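Local coordinates for protein superoxide dismutase (Candida albicans, PDB 4GUN) that probably protects the cell by converting superoxide radicals into hydrogen peroxide and oxygen at a bound manganese ion, at residues Q107-Y112 and G144-V149; I166-D170 and I191-W197. The protein carries 2 engineered substitutions. Residue numbers count along the deposited sequence, not the author numbering.

In the fold
Both contacts belong to the C-terminal alpha/beta domain of an iron/manganese-type superoxide dismutase, and both reach its antiparallel three-stranded sheet, in which strand 133-140 lies between strands 146-153 and 163-170. Contact 1 comes first along the chain and sets helix 103-112 against strand 146-153, one edge of the sheet within the chain; contact 2, which opens after contact 1 has closed, packs strand 163-170, the other edge, against the loop between helices 184-191 and 197-205. Their centres are about 17 Å apart, and their nearest atoms, about 4 Å apart, do not touch. Contact 1 reaches a second subunit, whereas contact 2 leads inward to the manganese, so one small sheet serves both the subunit interface and the metal site.

Contact 1: Q107-Y112 and G144-V149; sequences QIVAQY and GGALDV
L147, with the largest area covered here, points its CA-CB bond from strand 146-153 toward helical residues 107-112. G144 and G145, at positive phi (92° and 70°), lead into the extended strand. Helix and strand axes cross at -69°, 8.9 Å apart at closest; Q107 and L147 have the nearest CA atoms (7.4 Å). In its mt rotamer, L147 places CD1 3.8 Å from both I108 CG1 and Q107 CG, and CB 4.0 Å from Y112 CE2, at the ring edge. Water 2 bridges Y112 OH (2.7 Å) and D148 OD1 (3.1 Å). Q107, chi1 t, donates from NE2 to Q111 OE1 (2.9 Å). The Q111 amide mimics a neighbouring strand, accepting L147 N at OE1 (2.8 Å) and donating from NE2 to L147 O (3.2 Å). A helix of the C-terminal domain here covers an edge strand at a subunit interface: D148 pairs by backbone hydrogen bonds with V138 of strand 133-140, helices 115-127 and 197-205 flank the contact, and N143 of the second subunit bonds to Q111 NE2 and L147 O.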
loop_
_atom_site.group_PDB
_atom_site.type_symbol
_atom_site.label_atom_id
_atom_site.label_comp_id
_atom_site.label_asym_id
_atom_site.label_seq_id
_atom_site.Cartn_x
_atom_site.Cartn_y
_atom_site.Cartn_z
ATOM N N GLN A 107 19.040 -27.747 1.292
ATOM C CA GLN A 107 17.775 -27.161 0.825
ATOM C C GLN A 107 17.923 -26.420 -0.512
ATOM O O GLN A 107 17.066 -26.591 -1.371
ATOM C CB GLN A 107 17.103 -26.302 1.903
ATOM C CG GLN A 107 15.602 -26.084 1.660
ATOM C CD GLN A 107 14.747 -27.317 1.856
ATOM O OE1 GLN A 107 15.085 -28.231 2.615
ATOM N NE2 GLN A 107 13.594 -27.347 1.208
ATOM N N ILE A 108 19.021 -25.641 -0.691
ATOM C CA ILE A 108 19.343 -24.911 -1.925
ATOM C C ILE A 108 19.446 -25.902 -3.088
ATOM O O ILE A 108 18.859 -25.664 -4.146
ATOM C CB ILE A 108 20.638 -24.055 -1.778
ATOM C CG1 ILE A 108 20.430 -22.894 -0.757
ATOM C CG2 ILE A 108 21.144 -23.524 -3.155
ATOM C CD1 ILE A 108 21.673 -22.206 -0.319
ATOM N N VAL A 109 20.190 -27.005 -2.876
ATOM C CA VAL A 109 20.412 -28.045 -3.877
ATOM C C VAL A 109 19.090 -28.718 -4.253
ATOM O O VAL A 109 18.774 -28.830 -5.444
ATOM C CB VAL A 109 21.521 -29.041 -3.455
ATOM C CG1 VAL A 109 21.529 -30.281 -4.350
ATOM C CG2 VAL A 109 22.895 -28.365 -3.446
ATOM N N ALA A 110 18.290 -29.091 -3.247
ATOM C CA ALA A 110 16.987 -29.732 -3.485
ATOM C C ALA A 110 16.045 -28.843 -4.302
ATOM O O ALA A 110 15.449 -29.315 -5.269
ATOM C CB ALA A 110 16.334 -30.095 -2.154
ATOM N N GLN A 111 15.915 -27.562 -3.915
ATOM C CA GLN A 111 14.989 -26.610 -4.540
ATOM C C GLN A 111 15.433 -25.867 -5.791
ATOM O O GLN A 111 14.587 -25.601 -6.637
ATOM C CB GLN A 111 14.526 -25.592 -3.504
ATOM C CG GLN A 111 13.646 -26.187 -2.409
ATOM C CD GLN A 111 13.018 -25.112 -1.578
ATOM O OE1 GLN A 111 13.312 -24.976 -0.401
ATOM N NE2 GLN A 111 12.154 -24.309 -2.176
ATOM N N TYR A 112 16.707 -25.436 -5.864
ATOM C CA TYR A 112 17.251 -24.600 -6.959
ATOM C C TYR A 112 18.334 -25.248 -7.809
ATOM O O TYR A 112 18.704 -24.687 -8.843
ATOM C CB TYR A 112 17.796 -23.268 -6.394
ATOM C CG TYR A 112 16.760 -22.481 -5.624
ATOM C CD1 TYR A 112 15.837 -21.681 -6.283
ATOM C CD2 TYR A 112 16.697 -22.546 -4.232
ATOM C CE1 TYR A 112 14.885 -20.950 -5.581
ATOM C CE2 TYR A 112 15.734 -21.832 -3.519
ATOM C CZ TYR A 112 14.823 -21.048 -4.199
ATOM O OH TYR A 112 13.875 -20.338 -3.508
ATOM N N GLY A 144 7.629 -27.206 5.455
ATOM C CA GLY A 144 8.782 -28.106 5.379
ATOM C C GLY A 144 10.143 -27.443 5.310
ATOM O O GLY A 144 11.107 -28.048 4.830
ATOM N N GLY A 145 10.234 -26.217 5.817
ATOM C CA GLY A 145 11.477 -25.444 5.789
ATOM C C GLY A 145 11.859 -24.984 4.393
ATOM O O GLY A 145 13.048 -24.827 4.101
ATOM N N ALA A 146 10.857 -24.752 3.517
ATOM C CA ALA A 146 11.083 -24.331 2.130
ATOM C C ALA A 146 11.595 -22.902 2.021
ATOM O O ALA A 146 11.133 -21.996 2.717
ATOM C CB ALA A 146 9.820 -24.478 1.296
ATOM N N LEU A 147 12.521 -22.714 1.096
ATOM C CA LEU A 147 13.125 -21.436 0.811
ATOM C C LEU A 147 12.296 -20.725 -0.248
ATOM O O LEU A 147 11.628 -21.366 -1.067
ATOM C CB LEU A 147 14.551 -21.647 0.272
ATOM C CG LEU A 147 15.589 -22.241 1.234
ATOM C CD1 LEU A 147 16.827 -22.651 0.473
ATOM C CD2 LEU A 147 15.931 -21.258 2.391
ATOM N N ASP A 148 12.353 -19.387 -0.232
ATOM C CA ASP A 148 11.699 -18.545 -1.222
ATOM C C ASP A 148 12.439 -17.223 -1.250
ATOM O O ASP A 148 13.159 -16.911 -0.302
ATOM C CB ASP A 148 10.209 -18.341 -0.907
ATOM C CG ASP A 148 9.341 -17.776 -2.042
ATOM O OD1 ASP A 148 9.695 -17.988 -3.248
ATOM O OD2 ASP A 148 8.298 -17.162 -1.734
ATOM N N VAL A 149 12.320 -16.481 -2.351
ATOM C CA VAL A 149 12.929 -15.154 -2.464
ATOM C C VAL A 149 11.749 -14.177 -2.455
ATOM O O VAL A 149 10.823 -14.347 -3.256
ATOM C CB VAL A 149 13.855 -14.953 -3.709
ATOM C CG1 VAL A 149 14.588 -13.608 -3.627
ATOM C CG2 VAL A 149 14.869 -16.095 -3.847
HETATM O O HOH W 1 14.178 -28.411 5.110
HETATM O O HOH W 2 12.125 -18.871 -4.892
#

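Contact 2: I166-D170 and I191-W197; sequences IIAID and IWNVINW. With MN (manganese (II) ion), chain Q.
The manganese site of the superoxide dismutase lies at the end of this contact: D170, the last residue of strand 163-170, binds the metal through OD2 at 2.0 Å, with H32, H80, H174 and water 3 (2.2 Å from the metal) completing its ligands. I166 and I167 form a classic beta bulge opposite I137, and the backbone is extended from I167 onward. Alternation turns I167 and I169, both mm rotamers, toward residues 191-197, which leave a helix through a 3-10 turn at W192-N193 and enter the next helix with N196 as N-cap. The nearest CA pairs are I167 with W197 (8.2 Å) and I169 with I191 (8.5 Å). I169 CD1 meets I195 CD1 at 3.4 Å and I191 CG2 at 4.3 Å. I167 CD1 packs on I195 CG2 (3.6 Å) and over one face of the W197 ring, whose CZ3 is 3.9 Å from I167 CG1. W192 CH2 approaches I167 CG2 at 4.3 Å and I169 CG1 at 4.4 Å, while its NE1 bonds to N123. The contact is made mainly by apolar side chains, so the strand that carries the metal ligand D170 is held to this loop with no hydrogen bond between the segments.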
loop_
_atom_site.group_PDB
_atom_site.type_symbol
_atom_site.label_atom_id
_atom_site.label_comp_id
_atom_site.label_asym_id
_atom_site.label_seq_id
_atom_site.Cartn_x
_atom_site.Cartn_y
_atom_site.Cartn_z
ATOM N N ILE A 166 17.038 -15.264 5.905
ATOM C CA ILE A 166 18.306 -16.017 5.765
ATOM C C ILE A 166 19.414 -15.104 5.222
ATOM O O ILE A 166 20.546 -15.120 5.718
ATOM C CB ILE A 166 18.122 -17.335 4.926
ATOM C CG1 ILE A 166 16.941 -18.227 5.428
ATOM C CG2 ILE A 166 19.430 -18.140 4.798
ATOM C CD1 ILE A 166 16.998 -18.620 6.971
ATOM N N ILE A 167 19.069 -14.326 4.185
ATOM C CA ILE A 167 19.932 -13.335 3.544
ATOM C C ILE A 167 19.117 -12.073 3.347
ATOM O O ILE A 167 18.002 -12.147 2.824
ATOM C CB ILE A 167 20.501 -13.855 2.175
ATOM C CG1 ILE A 167 21.580 -14.956 2.361
ATOM C CG2 ILE A 167 21.005 -12.701 1.252
ATOM C CD1 ILE A 167 22.961 -14.501 2.957
ATOM N N ALA A 168 19.685 -10.905 3.733
ATOM C CA ALA A 168 19.038 -9.614 3.508
ATOM C C ALA A 168 19.940 -8.808 2.567
ATOM O O ALA A 168 21.166 -8.736 2.792
ATOM C CB ALA A 168 18.855 -8.881 4.826
ATOM N N ILE A 169 19.353 -8.311 1.464
ATOM C CA ILE A 169 20.006 -7.459 0.453
ATOM C C ILE A 169 19.315 -6.089 0.371
ATOM O O ILE A 169 18.185 -5.996 -0.106
ATOM C CB ILE A 169 20.121 -8.088 -0.961
ATOM C CG1 ILE A 169 20.766 -9.506 -0.940
ATOM C CG2 ILE A 169 20.889 -7.129 -1.908
ATOM C CD1 ILE A 169 22.233 -9.551 -0.544
ATOM N N ASP A 170 20.030 -5.041 0.767
ATOM C CA ASP A 170 19.564 -3.659 0.718
ATOM C C ASP A 170 19.583 -3.129 -0.722
ATOM O O ASP A 170 20.646 -3.062 -1.343
ATOM C CB ASP A 170 20.449 -2.769 1.612
ATOM C CG ASP A 170 19.838 -1.421 1.967
ATOM O OD1 ASP A 170 18.742 -1.109 1.465
ATOM O OD2 ASP A 170 20.426 -0.708 2.773
ATOM N N ILE A 191 27.655 -7.529 -5.078
ATOM C CA ILE A 191 27.460 -7.818 -3.641
ATOM C C ILE A 191 27.666 -9.288 -3.245
ATOM O O ILE A 191 28.084 -9.552 -2.121
ATOM C CB ILE A 191 26.110 -7.226 -3.089
ATOM C CG1 ILE A 191 26.125 -7.123 -1.525
ATOM C CG2 ILE A 191 24.889 -7.993 -3.606
ATOM C CD1 ILE A 191 25.119 -6.153 -0.930
ATOM N N TRP A 192 27.343 -10.234 -4.142
ATOM C CA TRP A 192 27.480 -11.669 -3.862
ATOM C C TRP A 192 28.904 -12.112 -3.510
ATOM O O TRP A 192 29.067 -13.058 -2.752
ATOM C CB TRP A 192 26.849 -12.516 -4.970
ATOM C CG TRP A 192 25.380 -12.253 -5.085
ATOM C CD1 TRP A 192 24.765 -11.438 -5.986
ATOM C CD2 TRP A 192 24.361 -12.702 -4.186
ATOM N NE1 TRP A 192 23.413 -11.413 -5.757
ATOM C CE2 TRP A 192 23.137 -12.162 -4.640
ATOM C CE3 TRP A 192 24.355 -13.552 -3.062
ATOM C CZ2 TRP A 192 21.920 -12.437 -4.011
ATOM C CZ3 TRP A 192 23.153 -13.785 -2.407
ATOM C CH2 TRP A 192 21.953 -13.229 -2.876
ATOM N N ASN A 193 29.916 -11.354 -3.975
ATOM C CA ASN A 193 31.335 -11.549 -3.673
ATOM C C ASN A 193 31.650 -11.291 -2.171
ATOM O O ASN A 193 32.665 -11.767 -1.677
ATOM C CB ASN A 193 32.186 -10.662 -4.559
ATOM C CG ASN A 193 32.056 -10.951 -6.029
ATOM O OD1 ASN A 193 32.548 -11.957 -6.528
ATOM N ND2 ASN A 193 31.364 -10.088 -6.757
ATOM N N VAL A 194 30.769 -10.578 -1.447
ATOM C CA VAL A 194 30.955 -10.307 -0.002
ATOM C C VAL A 194 29.822 -10.833 0.867
ATOM O O VAL A 194 29.712 -10.454 2.039
ATOM C CB VAL A 194 31.357 -8.837 0.354
ATOM C CG1 VAL A 194 32.785 -8.529 -0.088
ATOM C CG2 VAL A 194 30.356 -7.816 -0.198
ATOM N N ILE A 195 28.980 -11.718 0.305
ATOM C CA ILE A 195 27.882 -12.295 1.070
ATOM C C ILE A 195 28.408 -13.377 2.014
ATOM O O ILE A 195 29.160 -14.256 1.598
ATOM C CB ILE A 195 26.696 -12.731 0.167
ATOM C CG1 ILE A 195 25.905 -11.495 -0.369
ATOM C CG2 ILE A 195 25.769 -13.754 0.853
ATOM C CD1 ILE A 195 25.284 -10.512 0.700
ATOM N N ASN A 196 28.044 -13.273 3.290
ATOM C CA ASN A 196 28.459 -14.226 4.317
ATOM C C ASN A 196 27.451 -15.392 4.402
ATOM O O ASN A 196 26.465 -15.318 5.137
ATOM C CB ASN A 196 28.594 -13.516 5.651
ATOM C CG ASN A 196 29.132 -14.374 6.771
ATOM O OD1 ASN A 196 29.422 -15.560 6.622
ATOM N ND2 ASN A 196 29.242 -13.795 7.933
ATOM N N TRP A 197 27.710 -16.462 3.629
ATOM C CA TRP A 197 26.877 -17.657 3.605
ATOM C C TRP A 197 26.976 -18.504 4.883
ATOM O O TRP A 197 26.079 -19.312 5.119
ATOM C CB TRP A 197 27.136 -18.498 2.350
ATOM C CG TRP A 197 26.584 -17.907 1.086
ATOM C CD1 TRP A 197 27.293 -17.325 0.074
ATOM C CD2 TRP A 197 25.208 -17.890 0.674
ATOM N NE1 TRP A 197 26.446 -16.951 -0.945
ATOM C CE2 TRP A 197 25.161 -17.296 -0.608
ATOM C CE3 TRP A 197 24.011 -18.358 1.247
ATOM C CZ2 TRP A 197 23.954 -17.100 -1.303
ATOM C CZ3 TRP A 197 22.820 -18.152 0.563
ATOM C CH2 TRP A 197 22.804 -17.572 -0.717
HETATM MN MN MN Q . 20.246 0.945 3.892
HETATM O O HOH W 3 18.134 0.693 3.517
#